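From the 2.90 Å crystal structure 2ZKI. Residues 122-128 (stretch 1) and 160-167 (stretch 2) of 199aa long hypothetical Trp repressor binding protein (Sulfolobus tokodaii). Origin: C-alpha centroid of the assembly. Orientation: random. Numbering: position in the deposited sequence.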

# COMPACT_ATOMS: atom_id res chain seq x y z
N GLY A 122 -3.94 -9.90 -7.66
CA GLY A 122 -2.72 -9.10 -7.66
C GLY A 122 -2.50 -8.25 -8.89
O GLY A 122 -1.36 -7.94 -9.24
N HIS A 123 -3.59 -7.87 -9.55
CA HIS A 123 -3.52 -7.04 -10.76
C HIS A 123 -3.20 -5.58 -10.46
O HIS A 123 -2.70 -4.86 -11.33
CB HIS A 123 -4.83 -7.13 -11.55
CG HIS A 123 -4.95 -8.38 -12.36
ND1 HIS A 123 -5.75 -9.43 -11.98
CD2 HIS A 123 -4.37 -8.74 -13.53
CE1 HIS A 123 -5.66 -10.39 -12.89
NE2 HIS A 123 -4.83 -10.00 -13.83
N GLU A 124 -3.49 -5.14 -9.24
CA GLU A 124 -3.36 -3.73 -8.88
C GLU A 124 -2.51 -3.47 -7.64
O GLU A 124 -1.86 -2.42 -7.56
CB GLU A 124 -4.75 -3.08 -8.76
CG GLU A 124 -5.67 -3.75 -7.75
CD GLU A 124 -7.13 -3.39 -7.93
OE1 GLU A 124 -7.67 -3.59 -9.04
OE2 GLU A 124 -7.75 -2.94 -6.95
N THR A 125 -2.49 -4.41 -6.70
CA THR A 125 -1.66 -4.29 -5.49
C THR A 125 -0.17 -4.45 -5.79
O THR A 125 0.66 -3.77 -5.18
CB THR A 125 -2.06 -5.29 -4.38
OG1 THR A 125 -2.40 -6.55 -4.96
CG2 THR A 125 -3.24 -4.76 -3.57
N THR A 126 0.15 -5.35 -6.71
CA THR A 126 1.53 -5.59 -7.13
C THR A 126 2.18 -4.30 -7.61
O THR A 126 3.33 -4.03 -7.27
CB THR A 126 1.61 -6.66 -8.24
OG1 THR A 126 0.78 -7.78 -7.90
CG2 THR A 126 3.04 -7.15 -8.41
N ILE A 127 1.43 -3.51 -8.37
CA ILE A 127 1.90 -2.22 -8.87
C ILE A 127 2.07 -1.21 -7.74
O ILE A 127 3.06 -0.46 -7.72
CB ILE A 127 0.98 -1.69 -10.00
CG1 ILE A 127 1.15 -2.55 -11.25
CG2 ILE A 127 1.30 -0.23 -10.31
CD1 ILE A 127 -0.04 -2.54 -12.18
N LEU A 128 1.13 -1.20 -6.79
CA LEU A 128 1.21 -0.29 -5.64
C LEU A 128 2.39 -0.62 -4.73
O LEU A 128 3.03 0.28 -4.18
CB LEU A 128 -0.11 -0.29 -4.86
CG LEU A 128 -0.23 0.73 -3.71
CD1 LEU A 128 -0.50 2.14 -4.24
CD2 LEU A 128 -1.32 0.31 -2.74
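Stretch 2, residues 160-167: PYGATHLG

Stretch 2 packs against stretch 1 with a backbone that changes course at Gly162. It begins at Pro160 and Tyr161 with helix-like angles, phi/psi of -65/-29° and -74/-35°. It then opens out at Gly162 (169/174°) and stays extended from Ala163 through Leu166; Gly167 has a positive phi. Stretch 1 starts as a loop and enters a helix at Thr125, with Glu124 at the N-cap position. The two run in opposite order along the contact: His123 lies nearest Thr164, CA to CA 6.5 Å, and Glu124 lies nearest Tyr161, CA to CA 5.9 Å. The early residues of stretch 2 therefore meet the start of the helix, and the later ones meet the loop before it. Together the stretches bury 428 Å².

Gly122 does not touch stretch 2. Its phi/psi of 120/27° suits glycine, because a CB would be jammed against the carbonyl O of the preceding residue. Gly122 O accepts a hydrogen bond from Thr126 OG1 at 2.5 Å, which ties the loop to the first turn of the helix.

His123 makes the direct hydrogen bond to stretch 2. Its CB points sideways, but the end of the side chain comes nearer stretch 2; chi1 is m. NE2 of His123 donates to O of His165 at 3.1 Å, with an N-H...O angle of 152°. The acceptor lies at the ring edge, near its plane, as suits a ring N-H, which points outward in the ring plane. His123 CD2 is 3.4 Å from Thr164 OG1, and His123 CE1 is 3.7 Å from Leu166 CD1. The ring thus spans three consecutive residues of the extended segment. The CB of His165 points away, so this residue takes part through its backbone. On the main-chain side, water 1 donates through its O to His123 O at 2.9 Å and to Gly162 O at 3.1 Å, bridging the two backbones.

Glu124 points its CB toward stretch 2 and meets the Tyr161 ring, with Glu124 CB 3.6 Å from Tyr161 CD1. Its carbonyl O sits over one face of that ring. Glu124 O also accepts a weak hydrogen bond from Leu128 N at 3.3 Å. Glu124 OE2 and Tyr161 OH are both hydrogen-bonded elsewhere in the structure.

The CB of Thr125 points away, and Thr126 is out of reach. Neither contributes to the contact.

Ile127, four residues after His123, has its CB toward stretch 2 and packs against Tyr161 and Gly162. Ile127 CG2 lies 3.4 Å from Tyr161 O. Ile127 CD1 makes an apolar contact with Tyr161 CB at 3.9 Å and approaches Gly162 N at 3.6 Å. Gly162 leaves room for this methyl: an ideal CB there would stand 2.9 Å from Ile127 CD1, a clash.

The CB of Leu128 points sideways. Its side chain makes no close contact with stretch 2, although part of its surface is covered. Direct packing along stretch 1 thus rests on His123, Glu124 and Ile127.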

# COMPACT_ATOMS: atom_id res chain seq x y z
N PRO A 160 -6.06 1.17 -14.39
CA PRO A 160 -5.42 2.48 -14.17
C PRO A 160 -4.01 2.39 -13.59
O PRO A 160 -3.18 3.26 -13.84
CB PRO A 160 -6.37 3.18 -13.19
CG PRO A 160 -7.12 2.08 -12.53
CD PRO A 160 -7.24 0.99 -13.54
N TYR A 161 -3.75 1.34 -12.82
CA TYR A 161 -2.46 1.13 -12.17
C TYR A 161 -1.38 0.71 -13.16
O TYR A 161 -0.22 1.09 -13.02
CB TYR A 161 -2.59 0.11 -11.04
CG TYR A 161 -3.52 0.56 -9.92
CD1 TYR A 161 -4.88 0.27 -9.96
CD2 TYR A 161 -3.03 1.28 -8.84
CE1 TYR A 161 -5.74 0.68 -8.94
CE2 TYR A 161 -3.87 1.71 -7.82
CZ TYR A 161 -5.22 1.40 -7.87
OH TYR A 161 -6.06 1.81 -6.86
N GLY A 162 -1.77 -0.07 -14.17
CA GLY A 162 -0.86 -0.50 -15.22
C GLY A 162 -1.44 -1.58 -16.11
O GLY A 162 -2.54 -2.09 -15.85
N ALA A 163 -0.71 -1.93 -17.17
CA ALA A 163 -1.10 -3.00 -18.07
C ALA A 163 -0.95 -4.37 -17.41
O ALA A 163 0.06 -4.63 -16.74
CB ALA A 163 -0.28 -2.94 -19.35
N THR A 164 -1.95 -5.22 -17.58
CA THR A 164 -1.91 -6.57 -17.00
C THR A 164 -2.43 -7.61 -17.98
O THR A 164 -2.97 -7.28 -19.03
CB THR A 164 -2.74 -6.67 -15.69
OG1 THR A 164 -4.13 -6.45 -15.98
CG2 THR A 164 -2.27 -5.67 -14.64
N HIS A 165 -2.23 -8.88 -17.63
CA HIS A 165 -2.85 -10.00 -18.33
C HIS A 165 -3.60 -10.87 -17.33
O HIS A 165 -3.13 -11.11 -16.22
CB HIS A 165 -1.80 -10.83 -19.07
CG HIS A 165 -2.33 -12.12 -19.62
ND1 HIS A 165 -3.14 -12.18 -20.73
CD2 HIS A 165 -2.18 -13.40 -19.19
CE1 HIS A 165 -3.46 -13.44 -20.98
NE2 HIS A 165 -2.89 -14.20 -20.06
N LEU A 166 -4.79 -11.32 -17.74
CA LEU A 166 -5.62 -12.20 -16.91
C LEU A 166 -5.53 -13.65 -17.38
O LEU A 166 -5.66 -13.93 -18.57
CB LEU A 166 -7.08 -11.72 -16.89
CG LEU A 166 -8.13 -12.61 -16.21
CD1 LEU A 166 -7.88 -12.72 -14.72
CD2 LEU A 166 -9.54 -12.12 -16.48
N GLY A 167 -5.31 -14.55 -16.43
CA GLY A 167 -5.23 -15.98 -16.72
C GLY A 167 -3.81 -16.52 -16.77
O GLY A 167 -2.84 -15.75 -16.76
O HOH W 1 -3.80 -2.81 -13.14